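Local coordinates for AlkD2 (PDB 6M9M), which is of unknown function but binds inosine-5'-monophosphate and belongs to the HEAT-like repeat family of DNA glycosylases, at residues A43-Y47 with F74-V79; E89-F95 with R124-L130; V165-R170 with V197-K203. All blocks are in the same frame, centred on the assembly; numbering follows the deposited sequence.

Overall arrangement
The three contacts come in series along an all-helical chain of the HEAT-like repeat family. Interaction 1 joins helices 36-47 and 69-79, interaction 2 helices 85-102 and 120-129, and interaction 3 helices 159-175 and 192-201. Centre to centre, 1 and 2 lie about 14 Å apart, 2 and 3 about 18 Å, and 1 and 3 about 31 Å, on opposite sides of the chain's centre. Interactions 1 and 2 touch through Met75 and Val79 against helix 85-102; 2 and 3 touch lightly through Thr127, in the conformer described, and Val165. The contacts thus follow the length of the solenoid, with the nucleotide near the middle one, where the Glu89 side chain comes within about 5 Å of it.

Interaction 1. Residues A43-Y47 with F74-V79; sequences AFLAY and FMRDEV
Phe44, Tyr47 and Phe74 form an aromatic cluster that, together with Phe62 of the intervening helix 52-65, bridges the gap between helix 36-47 and helix 69-79 of this HEAT-like repeat protein. The axes of the two short segments run nearly parallel, at 19°, but approach only to 13.5 Å, and aromatic side chains do most of the reaching. Phe62 meets both phenylalanine rings.

The aromatic contacts differ in kind. Phe44 and Phe74 make a T-shaped (edge-to-face) pair, their planes at 85° and their centroids 5.0 Å apart. Phe44 CE1 sits over the middle of the Phe74 ring, 3.7 Å from Phe74 CG, while Glu78 CB covers the opposite face of that ring. Tyr47 instead comes to the rim of Phe74: Tyr47 CD2 lies in the plane of the Phe74 ring, 3.7 Å from Phe74 CE2. With CG anti to the backbone N, the Phe74 ring is carried toward helix 36-47, a face to Phe44 and its edge to Tyr47.

The aliphatic contact is a CH-pi interaction. Val79 CG2 lies over one face of the Tyr47 ring, 4.2 Å from its centroid and 19° off the ring normal.

Polar contact across the gap runs through water. Phe74 O accepts from Glu78 N, the alpha-helical i+4 bond, and also from Val79 N, the i+5 bond of a wider pi-type turn. A weak bond from Asp82 also reaches the Tyr47 hydroxyl. Glu78 O receives a hydrogen bond from a water at 2.8 Å, and the same water bonds to Tyr47 OH at 2.9 Å.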
# COMPACT_ATOMS: atom_id res chain seq x y z
N ALA A 43 18.36 0.28 6.27
CA ALA A 43 16.92 0.53 6.31
C ALA A 43 16.39 0.45 7.74
O ALA A 43 15.59 1.29 8.15
CB ALA A 43 16.21 -0.48 5.41
N PHE A 44 16.79 -0.57 8.50
CA PHE A 44 16.31 -0.66 9.88
C PHE A 44 16.80 0.52 10.71
O PHE A 44 16.05 1.04 11.55
CB PHE A 44 16.72 -1.98 10.52
CG PHE A 44 15.94 -3.17 10.01
CD1 PHE A 44 14.58 -3.23 10.14
CD2 PHE A 44 16.59 -4.24 9.43
CE1 PHE A 44 13.86 -4.31 9.69
CE2 PHE A 44 15.88 -5.34 8.98
CZ PHE A 44 14.51 -5.37 9.13
N LEU A 45 18.04 0.95 10.51
CA LEU A 45 18.54 2.09 11.27
C LEU A 45 17.80 3.36 10.89
O LEU A 45 17.41 4.15 11.76
CB LEU A 45 20.05 2.26 11.08
CG LEU A 45 20.69 3.29 12.02
CD1 LEU A 45 20.57 2.89 13.49
CD2 LEU A 45 22.15 3.49 11.61
N ALA A 46 17.58 3.58 9.60
CA ALA A 46 16.86 4.77 9.17
C ALA A 46 15.42 4.77 9.67
O ALA A 46 14.87 5.83 9.98
CB ALA A 46 16.91 4.89 7.64
N TYR A 47 14.78 3.60 9.74
CA TYR A 47 13.39 3.53 10.18
C TYR A 47 13.24 3.92 11.65
O TYR A 47 12.15 4.31 12.06
CB TYR A 47 12.76 2.15 9.85
CG TYR A 47 11.27 2.20 10.15
CD1 TYR A 47 10.42 2.96 9.34
CD2 TYR A 47 10.73 1.58 11.27
CE1 TYR A 47 9.09 3.09 9.65
CE2 TYR A 47 9.38 1.70 11.55
CZ TYR A 47 8.57 2.48 10.76
OH TYR A 47 7.24 2.62 11.07
N PHE A 74 8.26 -7.24 8.60
CA PHE A 74 8.42 -5.98 9.32
C PHE A 74 7.54 -4.88 8.74
O PHE A 74 6.93 -4.10 9.48
CB PHE A 74 9.89 -5.59 9.32
CG PHE A 74 10.24 -4.45 10.24
CD1 PHE A 74 10.56 -4.68 11.55
CD2 PHE A 74 10.25 -3.15 9.78
CE1 PHE A 74 10.90 -3.64 12.41
CE2 PHE A 74 10.59 -2.10 10.63
CZ PHE A 74 10.91 -2.35 11.94
N MET A 75 7.42 -4.83 7.41
CA MET A 75 6.48 -3.91 6.78
C MET A 75 5.05 -4.18 7.24
O MET A 75 4.31 -3.27 7.63
CB MET A 75 6.56 -4.06 5.26
CG MET A 75 7.82 -3.55 4.59
SD MET A 75 8.03 -4.10 2.89
CE MET A 75 6.48 -3.61 2.15
N ARG A 76 4.64 -5.45 7.18
CA ARG A 76 3.27 -5.85 7.49
C ARG A 76 2.89 -5.52 8.92
O ARG A 76 1.79 -5.02 9.18
CB ARG A 76 3.12 -7.35 7.25
CG ARG A 76 1.70 -7.90 7.36
CD ARG A 76 1.68 -9.42 7.31
NE ARG A 76 2.28 -9.96 8.52
CZ ARG A 76 2.81 -11.16 8.65
NH1 ARG A 76 2.83 -12.01 7.64
NH2 ARG A 76 3.34 -11.50 9.81
N ASP A 77 3.79 -5.79 9.86
CA ASP A 77 3.43 -5.79 11.27
C ASP A 77 4.00 -4.62 12.06
O ASP A 77 3.45 -4.31 13.12
CB ASP A 77 3.92 -7.08 11.93
CG ASP A 77 3.15 -8.30 11.49
OD1 ASP A 77 2.10 -8.16 10.82
OD2 ASP A 77 3.63 -9.41 11.79
N GLU A 78 5.09 -4.01 11.62
CA GLU A 78 5.73 -2.93 12.37
C GLU A 78 5.60 -1.57 11.70
O GLU A 78 5.19 -0.62 12.35
CB GLU A 78 7.20 -3.24 12.68
CG GLU A 78 7.43 -4.60 13.30
CD GLU A 78 6.71 -4.83 14.62
OE1 GLU A 78 6.27 -3.86 15.27
OE2 GLU A 78 6.61 -6.01 15.01
N VAL A 79 5.90 -1.46 10.40
CA VAL A 79 5.71 -0.17 9.73
C VAL A 79 4.25 0.24 9.80
O VAL A 79 3.92 1.44 9.87
CB VAL A 79 6.25 -0.22 8.28
CG1 VAL A 79 5.99 1.11 7.60
CG2 VAL A 79 7.74 -0.56 8.27
O HOH W 1 6.16 1.72 13.57

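Interaction 2. Residues E89-F95 with R124-L130; sequences EVLAKAF and RAATEGL
Ala92 and Gly129 bring the backbones of helices 85-102 and 120-129 together, their CA atoms 4.1 Å apart where the segment axes cross at -70° with a closest approach of 7.9 Å. Gly129 CA makes a CA-H...O contact with Ala92 O at 3.4 Å; having no side chain, this glycine lets the two backbones meet here. Alanines form the middle of the crossing. The methyl of Ala92 rests against Ala125 O, and Ala125 CB packs on Leu91 CG at 3.9 Å.

This is a helix crossing in the middle of a HEAT-like repeat protein, and one end of it lies beside the nucleotide site: Glu89 is near Trp85, which binds inosinic acid.

At that end Arg124 grips Glu89 end-on in a two-pronged salt bridge. Arg124 NH1 donates to Glu89 OE1 at 3.1 Å, in the guanidinium plane but well above the carboxylate plane. Arg124 NH2 meets Glu89 OE2 on its syn side at 2.9 Å, less straight than the NH1 bond, with an N-H...O angle of 138°. The planes of the two groups are 74° apart, so the pair is far from coplanar. Glu128 CG covers one face of the guanidinium, and a water donates to both Glu89 OE1 and Glu128 OE2, probably easing the repulsion between these carboxylates. Glu128 OE1 is held by Ser164 and Arg131.

Away from the charged end, Phe95, its CG anti to the backbone N, packs its ring obliquely against Ala126, whose CB lies 3.8 Å from Phe95 CE2, and also meets the ring of Trp114. In the conformer described, Leu130 CD1 comes to the Phe95 ring edge, 3.7 Å from Phe95 CD2.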
# COMPACT_ATOMS: atom_id res chain seq x y z
N GLU A 89 1.42 6.31 3.65
CA GLU A 89 1.31 6.34 2.19
C GLU A 89 2.49 5.63 1.54
O GLU A 89 2.32 4.92 0.55
CB GLU A 89 1.21 7.77 1.67
CG GLU A 89 -0.07 8.50 2.08
CD GLU A 89 -1.36 7.87 1.53
OE1 GLU A 89 -1.32 7.04 0.58
OE2 GLU A 89 -2.43 8.17 2.08
N VAL A 90 3.69 5.79 2.09
CA VAL A 90 4.85 5.09 1.53
C VAL A 90 4.72 3.58 1.74
O VAL A 90 5.11 2.80 0.88
CB VAL A 90 6.17 5.66 2.07
CG1 VAL A 90 7.35 4.89 1.50
CG2 VAL A 90 6.28 7.12 1.67
N LEU A 91 4.16 3.15 2.89
CA LEU A 91 3.94 1.71 3.10
C LEU A 91 3.09 1.11 1.97
O LEU A 91 3.39 0.00 1.50
CB LEU A 91 3.30 1.44 4.46
CG LEU A 91 2.96 -0.01 4.78
CD1 LEU A 91 4.19 -0.91 4.76
CD2 LEU A 91 2.23 -0.12 6.11
N ALA A 92 2.03 1.80 1.55
CA ALA A 92 1.22 1.31 0.44
C ALA A 92 2.05 1.16 -0.82
O ALA A 92 1.91 0.18 -1.56
CB ALA A 92 0.04 2.27 0.22
N LYS A 93 2.91 2.14 -1.11
CA LYS A 93 3.77 2.08 -2.29
C LYS A 93 4.78 0.94 -2.18
O LYS A 93 5.08 0.26 -3.17
CB LYS A 93 4.52 3.40 -2.46
CG LYS A 93 3.59 4.56 -2.77
CD LYS A 93 4.29 5.91 -2.82
CE LYS A 93 3.29 7.05 -2.83
NZ LYS A 93 2.46 7.04 -4.07
N ALA A 94 5.34 0.73 -0.98
CA ALA A 94 6.29 -0.35 -0.79
C ALA A 94 5.62 -1.71 -0.94
O ALA A 94 6.24 -2.66 -1.44
CB ALA A 94 6.96 -0.22 0.57
N PHE A 95 4.37 -1.84 -0.51
CA PHE A 95 3.66 -3.08 -0.73
C PHE A 95 3.42 -3.32 -2.22
O PHE A 95 3.60 -4.44 -2.72
CB PHE A 95 2.33 -3.10 0.05
CG PHE A 95 1.62 -4.40 -0.09
CD1 PHE A 95 2.13 -5.52 0.52
CD2 PHE A 95 0.52 -4.54 -0.92
CE1 PHE A 95 1.55 -6.76 0.35
CE2 PHE A 95 -0.07 -5.79 -1.09
CZ PHE A 95 0.45 -6.90 -0.46
N ARG A 124 -5.32 -1.37 4.74
CA ARG A 124 -5.40 -0.20 3.88
C ARG A 124 -4.19 -0.11 2.96
O ARG A 124 -4.32 0.31 1.81
CB ARG A 124 -5.54 1.08 4.72
CG ARG A 124 -5.93 2.34 3.94
CD ARG A 124 -4.72 3.12 3.45
NE ARG A 124 -5.12 4.41 2.91
CZ ARG A 124 -4.28 5.30 2.38
NH1 ARG A 124 -2.99 5.02 2.30
NH2 ARG A 124 -4.75 6.45 1.91
N ALA A 125 -3.00 -0.51 3.43
CA ALA A 125 -1.83 -0.44 2.56
C ALA A 125 -2.02 -1.30 1.32
O ALA A 125 -1.63 -0.91 0.21
CB ALA A 125 -0.57 -0.85 3.31
N ALA A 126 -2.63 -2.48 1.49
CA ALA A 126 -2.87 -3.34 0.33
C ALA A 126 -3.97 -2.78 -0.57
O ALA A 126 -3.82 -2.75 -1.80
CB ALA A 126 -3.22 -4.75 0.79
N THR A 127 -5.09 -2.34 0.02
CA THR A 127 -6.17 -1.84 -0.81
C THR A 127 -5.74 -0.60 -1.58
O THR A 127 -6.03 -0.47 -2.77
CB THR A 127 -7.45 -1.55 0.01
OG1 THR A 127 -7.21 -0.54 0.99
CG2 THR A 127 -7.97 -2.83 0.66
N GLU A 128 -5.07 0.33 -0.90
CA GLU A 128 -4.67 1.59 -1.52
C GLU A 128 -3.46 1.42 -2.43
O GLU A 128 -3.40 2.02 -3.51
CB GLU A 128 -4.35 2.62 -0.44
CG GLU A 128 -4.07 4.02 -0.96
CD GLU A 128 -5.31 4.77 -1.43
OE1 GLU A 128 -6.45 4.32 -1.16
OE2 GLU A 128 -5.12 5.83 -2.05
N GLY A 129 -2.49 0.62 -2.01
CA GLY A 129 -1.24 0.54 -2.75
C GLY A 129 -1.39 -0.04 -4.14
O GLY A 129 -0.64 0.32 -5.04
N LEU A 130 -2.37 -0.91 -4.35
CA LEU A 130 -2.59 -1.51 -5.65
C LEU A 130 -3.49 -0.67 -6.56
O LEU A 130 -3.67 -1.03 -7.74
CB LEU A 130 -3.14 -2.94 -5.51
CG LEU A 130 -2.08 -4.03 -5.36
CD1 LEU A 130 -1.27 -3.86 -4.09
CD2 LEU A 130 -2.75 -5.40 -5.43
O HOH W 2 -3.02 7.41 -1.55

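Interaction 3. Residues V165-R170 with V197-K203; sequences VGNALR and VYKLASK
Arg170 stretches past the last turn of helix 192-201, its chain fully extended from CG to NE. CG stands anti to the backbone N, and the three methylene carbons pass close to Leu200 O before the guanidinium turns back to it. Arg170 NH2 then donates to Leu200 O at 2.9 Å, with an N-H...O angle of 153° and the donor tilted 15° from the carbonyl plane. Lys203 crosses one face of the guanidinium, its CB 3.5 Å from Arg170 NH2. The lysine chain bends at chi2 and chi4, leaving Lys203 NZ 5.4 Å from Arg170 NH1.

This contact pairs helices 159-175 and 192-201 near the C-terminal end of the HEAT-like repeat fold. The segment axes run at 27° to each other and 7.5 Å apart, a closeness consistent with the lack of a side chain at Gly166.

Leu200 lays its CB against the bare backbone of Gly166, 3.8 Å from Gly166 C, and sends CD2 across to Asn167 OD1. One turn earlier, Val197 turns CG1 toward two partners: the obliquely crossing Val165, CG1 to CG1 at 3.9 Å, and Gly166 CA. Trp187 packs on both Val197 and Leu169. Leu169, pointing at the neighbouring helix, meets Ala201 through their CB atoms at 3.7 Å.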
# COMPACT_ATOMS: atom_id res chain seq x y z
N VAL A 165 -11.35 1.22 0.09
CA VAL A 165 -12.16 0.18 -0.55
C VAL A 165 -13.13 0.79 -1.54
O VAL A 165 -13.21 0.37 -2.70
CB VAL A 165 -12.90 -0.63 0.53
CG1 VAL A 165 -13.94 -1.56 -0.08
CG2 VAL A 165 -11.93 -1.42 1.37
N GLY A 166 -13.90 1.78 -1.10
CA GLY A 166 -14.88 2.38 -1.99
C GLY A 166 -14.25 3.06 -3.18
O GLY A 166 -14.75 2.95 -4.31
N ASN A 167 -13.16 3.78 -2.97
CA ASN A 167 -12.48 4.44 -4.08
C ASN A 167 -11.77 3.46 -4.99
O ASN A 167 -11.68 3.72 -6.20
CB ASN A 167 -11.55 5.51 -3.54
CG ASN A 167 -12.30 6.75 -3.08
OD1 ASN A 167 -13.18 7.24 -3.78
ND2 ASN A 167 -12.01 7.22 -1.89
N ALA A 168 -11.29 2.33 -4.46
CA ALA A 168 -10.68 1.32 -5.32
C ALA A 168 -11.71 0.70 -6.26
O ALA A 168 -11.41 0.43 -7.43
CB ALA A 168 -9.98 0.26 -4.48
N LEU A 169 -12.94 0.48 -5.77
CA LEU A 169 -14.00 0.01 -6.64
C LEU A 169 -14.44 1.10 -7.62
O LEU A 169 -14.75 0.81 -8.78
CB LEU A 169 -15.19 -0.47 -5.81
CG LEU A 169 -14.98 -1.74 -4.98
CD1 LEU A 169 -16.13 -1.94 -4.01
CD2 LEU A 169 -14.81 -2.97 -5.85
N ARG A 170 -14.47 2.36 -7.16
CA ARG A 170 -14.78 3.49 -8.04
C ARG A 170 -13.79 3.56 -9.20
O ARG A 170 -14.21 3.76 -10.35
CB ARG A 170 -14.75 4.77 -7.21
CG ARG A 170 -15.29 6.02 -7.88
CD ARG A 170 -15.03 7.20 -6.97
NE ARG A 170 -15.54 8.51 -7.38
CZ ARG A 170 -16.62 9.10 -6.87
NH1 ARG A 170 -16.94 10.32 -7.27
NH2 ARG A 170 -17.40 8.47 -6.00
N VAL A 197 -19.30 2.66 1.68
CA VAL A 197 -18.53 2.12 0.56
C VAL A 197 -19.35 2.18 -0.71
O VAL A 197 -18.84 2.53 -1.78
CB VAL A 197 -18.10 0.69 0.91
CG1 VAL A 197 -17.45 0.01 -0.29
CG2 VAL A 197 -17.14 0.68 2.11
N TYR A 198 -20.64 1.82 -0.63
CA TYR A 198 -21.50 1.81 -1.81
C TYR A 198 -21.57 3.18 -2.46
O TYR A 198 -21.50 3.29 -3.69
CB TYR A 198 -22.89 1.32 -1.43
CG TYR A 198 -23.84 1.23 -2.60
CD1 TYR A 198 -23.91 0.08 -3.35
CD2 TYR A 198 -24.64 2.30 -2.96
CE1 TYR A 198 -24.77 -0.02 -4.44
CE2 TYR A 198 -25.52 2.21 -4.05
CZ TYR A 198 -25.57 1.04 -4.79
OH TYR A 198 -26.43 0.93 -5.86
N LYS A 199 -21.71 4.24 -1.66
CA LYS A 199 -21.80 5.57 -2.25
C LYS A 199 -20.54 5.91 -3.03
O LYS A 199 -20.61 6.45 -4.14
CB LYS A 199 -22.05 6.63 -1.19
CG LYS A 199 -23.46 6.64 -0.64
CD LYS A 199 -23.62 7.74 0.40
CE LYS A 199 -25.04 7.87 0.89
NZ LYS A 199 -25.45 6.67 1.69
N LEU A 200 -19.36 5.60 -2.48
CA LEU A 200 -18.12 5.89 -3.19
C LEU A 200 -18.03 5.08 -4.47
O LEU A 200 -17.59 5.59 -5.51
CB LEU A 200 -16.93 5.57 -2.29
CG LEU A 200 -16.70 6.52 -1.13
CD1 LEU A 200 -15.70 5.95 -0.14
CD2 LEU A 200 -16.22 7.88 -1.60
N ALA A 201 -18.42 3.80 -4.42
CA ALA A 201 -18.20 2.88 -5.52
C ALA A 201 -19.17 3.04 -6.68
O ALA A 201 -18.87 2.57 -7.78
CB ALA A 201 -18.29 1.44 -5.00
N SER A 202 -20.31 3.70 -6.46
CA SER A 202 -21.43 3.62 -7.40
C SER A 202 -21.66 4.89 -8.22
O SER A 202 -22.60 4.92 -9.03
CB SER A 202 -22.72 3.28 -6.64
OG SER A 202 -23.05 4.32 -5.72
N LYS A 203 -20.82 5.92 -8.08
CA LYS A 203 -21.08 7.19 -8.75
C LYS A 203 -21.23 7.04 -10.26
O LYS A 203 -22.03 7.75 -10.89
CB LYS A 203 -19.95 8.17 -8.42
CG LYS A 203 -20.00 9.50 -9.18
CD LYS A 203 -21.26 10.26 -8.89
CE LYS A 203 -21.14 11.72 -9.32
NZ LYS A 203 -20.79 11.92 -10.76